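Local coordinates for Serine/threonine protein kinase (Mycobacterium tuberculosis, PDB 4ESQ) that probably transfers phosphate from ATP to serine and threonine residues of proteins as a membrane receptor kinase, this piece being its extracellular sensor domain, at residues E7-L10 / S11-L14; S18-N21 / A22-S26; P60-G64 / T65-A69; F102-T105 / S106-K109; Y174-T177 / N178-G181. One frame throughout, in Å; residues are numbered along the deposited sequence. Where two conformers were deposited one is given.

Contact 1 (E7-L10 / S11-L14); sequences EERL and SALL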
loop_
_atom_site.group_PDB
_atom_site.type_symbol
_atom_site.label_atom_id
_atom_site.label_comp_id
_atom_site.label_asym_id
_atom_site.label_seq_id
_atom_site.Cartn_x
_atom_site.Cartn_y
_atom_site.Cartn_z
ATOM N N GLU A 7 15.914 -1.709 -11.059
ATOM C CA GLU A 7 15.620 -2.303 -9.756
ATOM C C GLU A 7 16.384 -1.591 -8.663
ATOM O O GLU A 7 15.880 -1.409 -7.553
ATOM C CB GLU A 7 16.019 -3.783 -9.719
ATOM C CG GLU A 7 15.100 -4.737 -10.458
ATOM C CD GLU A 7 15.612 -6.171 -10.412
ATOM O OE1 GLU A 7 16.248 -6.553 -9.401
ATOM O OE2 GLU A 7 15.387 -6.912 -11.395
ATOM N N GLU A 8 17.614 -1.191 -8.975
ATOM C CA GLU A 8 18.492 -0.622 -7.963
ATOM C C GLU A 8 18.121 0.809 -7.580
ATOM O O GLU A 8 18.691 1.375 -6.643
ATOM C CB GLU A 8 19.957 -0.723 -8.405
ATOM C CG GLU A 8 20.267 0.029 -9.679
ATOM C CD GLU A 8 20.402 -0.882 -10.880
ATOM O OE1 GLU A 8 19.649 -1.881 -10.984
ATOM O OE2 GLU A 8 21.271 -0.592 -11.723
ATOM N N ARG A 9 17.143 1.380 -8.278
ATOM C CA ARG A 9 16.715 2.751 -8.009
ATOM C C ARG A 9 15.396 2.820 -7.252
ATOM O O ARG A 9 14.887 3.909 -7.005
ATOM C CB ARG A 9 16.605 3.548 -9.311
ATOM C CG ARG A 9 17.961 4.005 -9.877
ATOM C CD ARG A 9 18.571 5.146 -9.070
ATOM N NE ARG A 9 17.752 6.355 -9.158
ATOM C CZ ARG A 9 17.934 7.448 -8.420
ATOM N NH1 ARG A 9 18.913 7.499 -7.518
ATOM N NH2 ARG A 9 17.126 8.491 -8.583
ATOM N N LEU A 10 14.849 1.664 -6.878
ATOM C CA LEU A 10 13.554 1.630 -6.217
ATOM C C LEU A 10 13.531 2.432 -4.914
ATOM O O LEU A 10 12.584 3.173 -4.672
ATOM C CB LEU A 10 13.092 0.191 -5.968
ATOM C CG LEU A 10 12.616 -0.609 -7.185
ATOM C CD1 LEU A 10 12.247 -2.052 -6.788
ATOM C CD2 LEU A 10 11.433 0.068 -7.850
ATOM N N SER A 11 14.575 2.312 -4.097
ATOM C CA SER A 11 14.564 2.981 -2.793
ATOM C C SER A 11 14.498 4.501 -2.935
ATOM O O SER A 11 13.973 5.197 -2.053
ATOM C CB SER A 11 15.766 2.570 -1.937
ATOM O OG SER A 11 16.966 3.151 -2.407
ATOM N N ALA A 12 15.020 5.010 -4.046
ATOM C CA ALA A 12 15.016 6.452 -4.303
ATOM C C ALA A 12 13.616 6.980 -4.614
ATOM O O ALA A 12 13.410 8.197 -4.664
ATOM C CB ALA A 12 15.972 6.792 -5.437
ATOM N N LEU A 13 12.656 6.074 -4.809
ATOM C CA LEU A 13 11.275 6.470 -5.125
ATOM C C LEU A 13 10.383 6.657 -3.894
ATOM O O LEU A 13 9.313 7.275 -3.973
ATOM C CB LEU A 13 10.625 5.449 -6.065
ATOM C CG LEU A 13 11.406 5.105 -7.328
ATOM C CD1 LEU A 13 10.675 4.018 -8.092
ATOM C CD2 LEU A 13 11.603 6.338 -8.203
ATOM N N LEU A 14 10.807 6.126 -2.755
ATOM C CA LEU A 14 10.002 6.230 -1.550
ATOM C C LEU A 14 10.040 7.647 -0.984
ATOM O O LEU A 14 10.911 8.449 -1.335
ATOM C CB LEU A 14 10.458 5.212 -0.500
ATOM C CG LEU A 14 10.387 3.745 -0.939
ATOM C CD1 LEU A 14 10.841 2.836 0.191
ATOM C CD2 LEU A 14 8.984 3.356 -1.407
HETATM O O HOH W 1 16.866 0.597 -4.487
HETATM O O HOH W 2 17.864 3.716 -4.817
#
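Leu10 and Arg9 each look three residues ahead, Leu10 to Leu13 and Arg9 to Ala12. The Leu10 step is the firmer in its backbone: Leu13 N donates to Leu10 O over 2.9 Å at an N-H...O angle of 158°. Their side chains meet obliquely, with CD2 of Leu10 4.0 Å from CD1 of Leu13. Leu10 is buried, and its side chain touches Val90 and Ala92 of strand 84-92.

Arg9 works on the solvent side. Its chain bends at chi2 (-73°) and again at chi3 (-65°), which curls the guanidinium back over the following turn. One face of the flat group then rests on the Ala12 methyl, whose CB stands over its centre, 3.6 Å from Arg9 CZ. The guanidinium is also gripped by charge, since NH2 forms a salt bridge with OE1 of Glu194 at the C-terminus. The backbone bond from Ala12 N to Arg9 O is weak, at 3.2 Å.

Ser11 marks where the turns open and take in water. One water accepts from Ser11 N at 2.9 Å and donates weakly to Glu8 O. A second donates to the same Glu8 O and is hydrogen-bonded to Ser11 OG, 2.6 Å away.

The arrangement is a 3-10 turn at 7-9 followed by i to i+3 turns, with two waters bridging Glu8 O and Ser11. Leu10 and Leu14 set this lead-in to helix 17-24 against strand 84-92, Leu14 touching Gln88 and Val90.

Contact 2 (S18-N21 / A22-S26); sequences SEVN and AVMGS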
loop_
_atom_site.group_PDB
_atom_site.type_symbol
_atom_site.label_atom_id
_atom_site.label_comp_id
_atom_site.label_asym_id
_atom_site.label_seq_id
_atom_site.Cartn_x
_atom_site.Cartn_y
_atom_site.Cartn_z
ATOM N N SER A 18 10.616 13.548 6.159
ATOM C CA SER A 18 9.884 14.810 6.126
ATOM C C SER A 18 8.598 14.667 5.330
ATOM O O SER A 18 7.536 15.115 5.759
ATOM C CB SER A 18 10.732 15.930 5.522
ATOM O OG SER A 18 9.938 17.088 5.306
ATOM N N GLU A 19 8.698 14.032 4.170
ATOM C CA GLU A 19 7.549 13.885 3.298
ATOM C C GLU A 19 6.439 13.052 3.937
ATOM O O GLU A 19 5.271 13.386 3.801
ATOM C CB GLU A 19 7.976 13.291 1.953
ATOM C CG GLU A 19 8.899 14.212 1.152
ATOM C CD GLU A 19 9.531 13.534 -0.059
ATOM O OE1 GLU A 19 9.954 12.366 0.044
ATOM O OE2 GLU A 19 9.621 14.183 -1.123
ATOM N N VAL A 20 6.804 11.965 4.614
ATOM C CA VAL A 20 5.820 11.120 5.285
ATOM C C VAL A 20 5.132 11.884 6.417
ATOM O O VAL A 20 3.902 11.885 6.530
ATOM C CB VAL A 20 6.461 9.842 5.845
ATOM C CG1 VAL A 20 5.414 9.029 6.640
ATOM C CG2 VAL A 20 7.040 9.016 4.719
ATOM N N ASN A 21 5.938 12.532 7.253
ATOM C CA ASN A 21 5.421 13.366 8.333
ATOM C C ASN A 21 4.451 14.418 7.820
ATOM O O ASN A 21 3.382 14.616 8.392
ATOM C CB ASN A 21 6.567 14.075 9.056
ATOM C CG ASN A 21 7.165 13.248 10.178
ATOM O OD1 ASN A 21 6.468 12.492 10.867
ATOM N ND2 ASN A 21 8.470 13.418 10.393
ATOM N N ALA A 22 4.832 15.084 6.734
ATOM C CA ALA A 22 4.037 16.175 6.183
ATOM C C ALA A 22 2.673 15.694 5.703
ATOM O O ALA A 22 1.663 16.362 5.914
ATOM C CB ALA A 22 4.794 16.863 5.042
ATOM N N VAL A 23 2.637 14.535 5.059
ATOM C CA VAL A 23 1.362 14.016 4.578
ATOM C C VAL A 23 0.486 13.617 5.763
ATOM O O VAL A 23 -0.718 13.907 5.791
ATOM C CB VAL A 23 1.545 12.819 3.616
ATOM C CG1 VAL A 23 0.203 12.095 3.392
ATOM C CG2 VAL A 23 2.141 13.282 2.292
ATOM N N MET A 24 1.094 12.980 6.755
ATOM C CA MET A 24 0.332 12.374 7.844
ATOM C C MET A 24 -0.055 13.353 8.955
ATOM O O MET A 24 -0.883 13.030 9.806
ATOM C CB MET A 24 1.086 11.180 8.452
ATOM C CG MET A 24 1.261 9.979 7.513
ATOM S SD MET A 24 -0.245 9.474 6.643
ATOM C CE MET A 24 -1.216 8.835 8.001
ATOM N N GLY A 25 0.540 14.543 8.956
ATOM C CA GLY A 25 0.255 15.494 10.013
ATOM C C GLY A 25 1.032 15.194 11.280
ATOM O O GLY A 25 0.537 15.393 12.392
ATOM N N SER A 26 2.259 14.718 11.111
ATOM C CA SER A 26 3.125 14.369 12.233
ATOM C C SER A 26 4.454 15.104 12.129
ATOM O O SER A 26 4.761 15.698 11.101
ATOM C CB SER A 26 3.371 12.853 12.239
ATOM O OG SER A 26 4.171 12.454 13.337
#
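This is a helix C-terminus: residues 18-24 form the last turns of helix 17-24, and Gly25 and Ser26 turn the chain out of it. Regular i to i+4 bonds run through the turns, among them Met24 N to Val20 O at 3.0 Å. Beyond them Asn21 O takes over the closing role. Ser26 N reaches it over 2.9 Å in a nearly straight bond (171°), while the bond from Gly25 N to the same oxygen is weak. Gly25 has the positive phi (80°) that lets the chain leave the helix.

Beside this closure the Asn21 side chain lies against Ser26, CB of Asn21 being 3.2 Å from Ser26 O. The two polar ends are held by others: Asn21 OD1 accepts from Met29 N, and Ser26 OG bonds with Glu77 and Ser28. On the buried side, chi1 of -66° puts Met24 CG beside its own backbone N, 3.4 Å from Val20 O and 4.3 Å from Val20 CG1. Bends at chi2 and chi3 then carry the sulfur and terminal methyl on to Gln179 of helix 179-192 and to strand 84-92.

The 6→1 bond from Ser26 N to Asn21 O, closed over a left-handed glycine, gives the helix a Schellman-like C-cap.

Contact 3 (P60-G64 / T65-A69); sequences PVYAG and TGYTA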
loop_
_atom_site.group_PDB
_atom_site.type_symbol
_atom_site.label_atom_id
_atom_site.label_comp_id
_atom_site.label_asym_id
_atom_site.label_seq_id
_atom_site.Cartn_x
_atom_site.Cartn_y
_atom_site.Cartn_z
ATOM N N PRO A 60 1.188 -13.751 -1.367
ATOM C CA PRO A 60 0.132 -14.467 -2.105
ATOM C C PRO A 60 -0.518 -13.605 -3.188
ATOM O O PRO A 60 -1.086 -14.106 -4.160
ATOM C CB PRO A 60 -0.893 -14.799 -1.015
ATOM C CG PRO A 60 -0.105 -14.837 0.243
ATOM C CD PRO A 60 0.937 -13.759 0.085
ATOM N N VAL A 61 -0.425 -12.298 -3.011
ATOM C CA VAL A 61 -1.006 -11.358 -3.951
ATOM C C VAL A 61 -0.086 -11.146 -5.158
ATOM O O VAL A 61 -0.548 -11.114 -6.297
ATOM C CB VAL A 61 -1.296 -10.021 -3.255
ATOM C CG1 VAL A 61 -1.840 -8.995 -4.254
ATOM C CG2 VAL A 61 -2.273 -10.239 -2.084
ATOM N N TYR A 62 1.214 -11.011 -4.905
ATOM C CA TYR A 62 2.169 -10.718 -5.980
ATOM C C TYR A 62 2.773 -11.956 -6.644
ATOM O O TYR A 62 3.398 -11.862 -7.710
ATOM C CB TYR A 62 3.302 -9.844 -5.447
ATOM C CG TYR A 62 2.975 -8.368 -5.360
ATOM C CD1 TYR A 62 3.256 -7.518 -6.420
ATOM C CD2 TYR A 62 2.420 -7.816 -4.207
ATOM C CE1 TYR A 62 2.983 -6.166 -6.349
ATOM C CE2 TYR A 62 2.134 -6.461 -4.136
ATOM C CZ TYR A 62 2.436 -5.645 -5.210
ATOM O OH TYR A 62 2.158 -4.305 -5.160
ATOM N N ALA A 63 2.628 -13.107 -5.996
ATOM C CA ALA A 63 3.169 -14.342 -6.547
ATOM C C ALA A 63 2.626 -14.566 -7.954
ATOM O O ALA A 63 1.424 -14.440 -8.197
ATOM C CB ALA A 63 2.826 -15.513 -5.652
ATOM N N GLY A 64 3.520 -14.881 -8.888
ATOM C CA GLY A 64 3.107 -15.175 -10.251
ATOM C C GLY A 64 2.892 -13.979 -11.169
ATOM O O GLY A 64 2.599 -14.154 -12.350
ATOM N N THR A 65 3.039 -12.765 -10.647
ATOM C CA THR A 65 2.768 -11.560 -11.438
ATOM C C THR A 65 3.939 -11.063 -12.277
ATOM O O THR A 65 3.786 -10.131 -13.076
ATOM C CB THR A 65 2.364 -10.393 -10.538
ATOM O OG1 THR A 65 3.463 -10.079 -9.670
ATOM C CG2 THR A 65 1.130 -10.758 -9.716
ATOM N N GLY A 66 5.116 -11.649 -12.084
ATOM C CA GLY A 66 6.276 -11.267 -12.871
ATOM C C GLY A 66 7.116 -10.144 -12.284
ATOM O O GLY A 66 8.085 -9.697 -12.909
ATOM N N TYR A 67 6.774 -9.696 -11.078
ATOM C CA TYR A 67 7.545 -8.634 -10.447
ATOM C C TYR A 67 8.996 -9.085 -10.274
ATOM O O TYR A 67 9.269 -10.271 -10.108
ATOM C CB TYR A 67 6.945 -8.241 -9.095
ATOM C CG TYR A 67 7.303 -9.175 -7.962
ATOM C CD1 TYR A 67 6.533 -10.302 -7.696
ATOM C CD2 TYR A 67 8.402 -8.922 -7.147
ATOM C CE1 TYR A 67 6.861 -11.165 -6.658
ATOM C CE2 TYR A 67 8.736 -9.782 -6.102
ATOM C CZ TYR A 67 7.959 -10.903 -5.870
ATOM O OH TYR A 67 8.262 -11.765 -4.834
ATOM N N THR A 68 9.922 -8.138 -10.315
ATOM C CA THR A 68 11.338 -8.479 -10.219
ATOM C C THR A 68 11.971 -8.032 -8.905
ATOM O O THR A 68 12.975 -8.604 -8.461
ATOM C CB THR A 68 12.115 -7.895 -11.400
ATOM O OG1 THR A 68 11.963 -6.469 -11.412
ATOM C CG2 THR A 68 11.570 -8.465 -12.706
ATOM N N ALA A 69 11.390 -7.009 -8.282
ATOM C CA ALA A 69 11.963 -6.465 -7.059
ATOM C C ALA A 69 10.940 -5.613 -6.327
ATOM O O ALA A 69 10.031 -5.070 -6.937
ATOM C CB ALA A 69 13.210 -5.646 -7.369
#
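Thr65 opens the second segment by gripping Tyr62 O twice. Its backbone N donates over 3.1 Å, and its OG1 donates to the same oxygen over 2.7 Å, tilted only 15° from the carbonyl plane. The hydroxyl gets there because chi1 of 63° sets OG1 between the backbone N and the carbonyl carbon. The methyl stays close too, with Thr65 CG2 3.2 Å from Tyr62 O.

Gly66 follows with a positive phi of 90°, after which Tyr67 comes back beside Tyr62. Its ring meets Tyr62 O at the edge, CD1 of Tyr67 being 3.5 Å from that oxygen, and the same CD1 lies 4.0 Å from Tyr62 CB. The Tyr62 ring itself is anchored farther in, stacked with Phe102 and hydrogen-bonded through OH to Asp168. Thr68 and Ala69 then leave the turn and join Ala92 through backbone bonds, starting strand 69-76.

Helix 59-62 therefore ends in a type II beta turn from Tyr62 to Thr65, with Gly64 at its third position and the threonine hydroxyl bound back to the first carbonyl.

Contact 4 (F102-T105 / S106-K109); sequences FVQT and SADK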
loop_
_atom_site.group_PDB
_atom_site.type_symbol
_atom_site.label_atom_id
_atom_site.label_comp_id
_atom_site.label_asym_id
_atom_site.label_seq_id
_atom_site.Cartn_x
_atom_site.Cartn_y
_atom_site.Cartn_z
ATOM N N PHE A 102 -1.023 -5.824 -13.390
ATOM C CA PHE A 102 -1.177 -6.116 -11.970
ATOM C C PHE A 102 -2.137 -5.145 -11.283
ATOM O O PHE A 102 -2.931 -5.547 -10.437
ATOM C CB PHE A 102 0.165 -6.136 -11.226
ATOM C CG PHE A 102 0.003 -6.299 -9.738
ATOM C CD1 PHE A 102 -0.351 -7.528 -9.199
ATOM C CD2 PHE A 102 0.150 -5.218 -8.885
ATOM C CE1 PHE A 102 -0.538 -7.680 -7.828
ATOM C CE2 PHE A 102 -0.025 -5.357 -7.519
ATOM C CZ PHE A 102 -0.368 -6.588 -6.983
ATOM N N VAL A 103 -2.064 -3.868 -11.644
ATOM C CA VAL A 103 -2.986 -2.895 -11.073
ATOM C C VAL A 103 -4.410 -3.167 -11.545
ATOM O O VAL A 103 -5.359 -3.024 -10.779
ATOM C CB VAL A 103 -2.570 -1.436 -11.385
ATOM C CG1 VAL A 103 -3.545 -0.450 -10.755
ATOM C CG2 VAL A 103 -1.170 -1.171 -10.880
ATOM N N GLN A 104 -4.565 -3.589 -12.795
ATOM C CA GLN A 104 -5.892 -3.930 -13.288
ATOM C C GLN A 104 -6.450 -5.117 -12.504
ATOM O O GLN A 104 -7.622 -5.126 -12.109
ATOM C CB GLN A 104 -5.850 -4.248 -14.783
ATOM C CG GLN A 104 -7.226 -4.459 -15.369
ATOM C CD GLN A 104 -8.041 -3.183 -15.366
ATOM O OE1 GLN A 104 -7.581 -2.137 -15.834
ATOM N NE2 GLN A 104 -9.255 -3.256 -14.830
ATOM N N THR A 105 -5.608 -6.119 -12.264
ATOM C CA THR A 105 -6.040 -7.267 -11.484
ATOM C C THR A 105 -6.433 -6.804 -10.096
ATOM O O THR A 105 -7.453 -7.228 -9.558
ATOM C CB THR A 105 -4.943 -8.331 -11.379
ATOM O OG1 THR A 105 -4.782 -8.977 -12.648
ATOM C CG2 THR A 105 -5.316 -9.370 -10.348
ATOM N N SER A 106 -5.609 -5.943 -9.505
ATOM C CA SER A 106 -5.916 -5.437 -8.172
ATOM C C SER A 106 -7.265 -4.730 -8.156
ATOM O O SER A 106 -8.064 -4.920 -7.242
ATOM C CB SER A 106 -4.811 -4.509 -7.673
ATOM O OG SER A 106 -3.601 -5.226 -7.519
ATOM N N ALA A 107 -7.523 -3.915 -9.170
ATOM C CA ALA A 107 -8.801 -3.232 -9.259
ATOM C C ALA A 107 -9.968 -4.234 -9.272
ATOM O O ALA A 107 -10.977 -4.022 -8.595
ATOM C CB ALA A 107 -8.843 -2.315 -10.471
ATOM N N ASP A 108 -9.835 -5.328 -10.027
ATOM C CA ASP A 108 -10.880 -6.364 -10.016
ATOM C C ASP A 108 -11.110 -6.945 -8.636
ATOM O O ASP A 108 -12.251 -7.139 -8.216
ATOM C CB ASP A 108 -10.573 -7.532 -10.957
ATOM C CG ASP A 108 -11.418 -8.787 -10.626
ATOM O OD1 ASP A 108 -12.612 -8.833 -11.006
ATOM O OD2 ASP A 108 -10.901 -9.728 -9.970
ATOM N N LYS A 109 -10.023 -7.254 -7.939
ATOM C CA LYS A 109 -10.150 -7.864 -6.630
ATOM C C LYS A 109 -10.723 -6.871 -5.626
ATOM O O LYS A 109 -11.604 -7.225 -4.843
ATOM C CB LYS A 109 -8.813 -8.427 -6.146
ATOM C CG LYS A 109 -8.320 -9.609 -6.999
ATOM C CD LYS A 109 -6.998 -10.161 -6.488
ATOM C CE LYS A 109 -6.650 -11.473 -7.184
ATOM N NZ LYS A 109 -5.358 -12.044 -6.692
#
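Ser106 sits one helical turn after Phe102, and its hydroxyl lies over the phenyl ring. OG is 3.5 Å above the ring plane and displaced toward the rim, nearest to Phe102 CZ at 3.5 Å. The same OG is 3.0 Å from Phe102 O, a plausible hydrogen bond, although its one proton has another acceptor within reach. That carbonyl is already engaged by Ser106 N at 2.9 Å. Phe102 brings its ring under the serine because CG stands anti to the backbone N (chi1 174°), which carries the ring forward, toward Ser106 in the next turn.

The other pair lies on a more exposed flank. Thr105 and Lys109 run side by side, pointing the same way, with CG2 of Thr105 4.0 Å from CE of Lys109. Beyond CG the lysine is fully extended, carrying NZ toward Asp49, with which it makes only a long, weak ion pair. Thr105 OG1 turns back to Ala101 O in a weak bond. Both contacts ride on regular i to i+4 backbone bonds, Lys109 N to Thr105 O being 3.0 Å.

Farther out, Tyr62 stacks on the Phe102 ring. Met159 touches Phe102, Val103 and Ser106, Val166 meets Phe102 and Val103, and Ile141 of strand 141-147 touches Ser106 and Ala107. The pattern is that of an amphipathic alpha helix, 96-111, laid with its apolar face on an antiparallel sheet.

Contact 5 (Y174-T177 / N178-G181); sequences YQIT and NQAG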
loop_
_atom_site.group_PDB
_atom_site.type_symbol
_atom_site.label_atom_id
_atom_site.label_comp_id
_atom_site.label_asym_id
_atom_site.label_seq_id
_atom_site.Cartn_x
_atom_site.Cartn_y
_atom_site.Cartn_z
ATOM N N TYR A 174 -6.301 7.963 12.763
ATOM C CA TYR A 174 -7.659 8.246 13.221
ATOM C C TYR A 174 -8.381 9.271 12.343
ATOM O O TYR A 174 -9.600 9.433 12.453
ATOM C CB TYR A 174 -7.642 8.756 14.659
ATOM C CG TYR A 174 -7.243 7.725 15.677
ATOM C CD1 TYR A 174 -8.183 6.845 16.202
ATOM C CD2 TYR A 174 -5.934 7.636 16.130
ATOM C CE1 TYR A 174 -7.827 5.896 17.140
ATOM C CE2 TYR A 174 -5.572 6.687 17.076
ATOM C CZ TYR A 174 -6.526 5.824 17.573
ATOM O OH TYR A 174 -6.189 4.874 18.510
ATOM N N GLN A 175 -7.633 9.961 11.488
ATOM C CA GLN A 175 -8.177 11.031 10.655
ATOM C C GLN A 175 -7.850 10.821 9.193
ATOM O O GLN A 175 -7.341 11.729 8.531
ATOM C CB GLN A 175 -7.606 12.390 11.075
ATOM C CG GLN A 175 -8.205 12.969 12.327
ATOM C CD GLN A 175 -7.641 14.342 12.654
ATOM O OE1 GLN A 175 -6.444 14.579 12.532
ATOM N NE2 GLN A 175 -8.507 15.253 13.069
ATOM N N ILE A 176 -8.131 9.627 8.690
ATOM C CA ILE A 176 -7.805 9.292 7.315
ATOM C C ILE A 176 -8.838 9.842 6.340
ATOM O O ILE A 176 -10.043 9.669 6.536
ATOM C CB ILE A 176 -7.696 7.762 7.136
ATOM C CG1 ILE A 176 -6.509 7.202 7.933
ATOM C CG2 ILE A 176 -7.587 7.397 5.661
ATOM C CD1 ILE A 176 -5.154 7.755 7.523
ATOM N N THR A 177 -8.360 10.515 5.295
ATOM C CA THR A 177 -9.210 10.885 4.173
ATOM C C THR A 177 -8.576 10.461 2.861
ATOM O O THR A 177 -9.120 9.620 2.165
ATOM C CB THR A 177 -9.536 12.388 4.132
ATOM O OG1 THR A 177 -8.333 13.148 4.261
ATOM C CG2 THR A 177 -10.502 12.753 5.265
ATOM N N ASN A 178 -7.422 11.030 2.531
ATOM C CA ASN A 178 -6.746 10.650 1.291
ATOM C C ASN A 178 -5.217 10.618 1.410
ATOM O O ASN A 178 -4.511 10.855 0.430
ATOM C CB ASN A 178 -7.177 11.574 0.138
ATOM C CG ASN A 178 -6.787 11.035 -1.231
ATOM O OD1 ASN A 178 -6.947 9.846 -1.516
ATOM N ND2 ASN A 178 -6.274 11.916 -2.093
ATOM N N GLN A 179 -4.700 10.309 2.596
ATOM C CA GLN A 179 -3.249 10.305 2.795
ATOM C C GLN A 179 -2.504 9.301 1.897
ATOM O O GLN A 179 -1.410 9.584 1.402
ATOM C CB GLN A 179 -2.897 10.057 4.265
ATOM C CG GLN A 179 -3.226 11.224 5.207
ATOM C CD GLN A 179 -4.646 11.163 5.746
ATOM O OE1 GLN A 179 -5.527 10.543 5.146
ATOM N NE2 GLN A 179 -4.874 11.809 6.886
ATOM N N ALA A 180 -3.089 8.129 1.688
ATOM C CA ALA A 180 -2.435 7.131 0.854
ATOM C C ALA A 180 -2.469 7.572 -0.615
ATOM O O ALA A 180 -1.513 7.357 -1.365
ATOM C CB ALA A 180 -3.072 5.770 1.039
ATOM N N GLY A 181 -3.574 8.193 -1.018
ATOM C CA GLY A 181 -3.654 8.757 -2.350
ATOM C C GLY A 181 -2.587 9.818 -2.541
ATOM O O GLY A 181 -1.979 9.906 -3.610
#
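Gln179 turns its side-chain amide back onto the loop that leads into its own helix and clasps the main chain at two points. NE2 donates to Gln175 O over 3.0 Å, nearly straight at 165° and within the plane of the Gln179 amide, though it arrives above the plane of the receiving carbonyl. OE1 accepts from Thr177 N over 2.8 Å, the donor lying in the carbonyl plane on a lone pair. With one bond at each end, the rotation of the amide is fixed and there is little doubt which end is oxygen.

The torsions explain the reach. CG of Gln179 stands beside the backbone N (chi1 -71°), and a bend at chi2 (88°) brings the amide back to the main chain of residues 175-177. Between the two anchor points the amide passes Ile176, whose CA is 3.4 Å from Gln179 OE1. Ile176 crosses the glutamine obliquely and lays its terminal CD1 3.7 Å from that oxygen, giving the polar group an apolar neighbour.

Asn178 occupies the N-cap position, but it is OE1 of Gln156, a residue of strand 154-162, that accepts from Gly181 N. NE2 of the same Gln156 donates a hydrogen bond to Asn178 OD1.

This junction of strand 165-173 and helix 179-192 is pressed between layers: Ile176 and Gln179 meet Met24 of helix 17-24, while Ala180 settles on Ala158 of strand 154-162 and on Val169 and Ala171 of strand 165-173.

In the fold
The five contacts follow one another along the chain without overlap, all within the PknH-like extracellular domain and around its antiparallel sheet. Contacts 2 and 5 form one cluster, their centres 11 Å apart, where Met24 and Val23 of helix 17-24 pack on the start of helix 179-192. Contacts 3 and 4 form another, 13 Å between centres, joined by Tyr62 and Thr65 against Phe102 of helix 96-111. The two clusters lie far apart, contact 2 being on the other side of the chain's centre from contacts 3 and 4. Contact 1 touches contact 3 through Glu7 and Leu10, at Thr68 and Ala69, and only brushes contact 2.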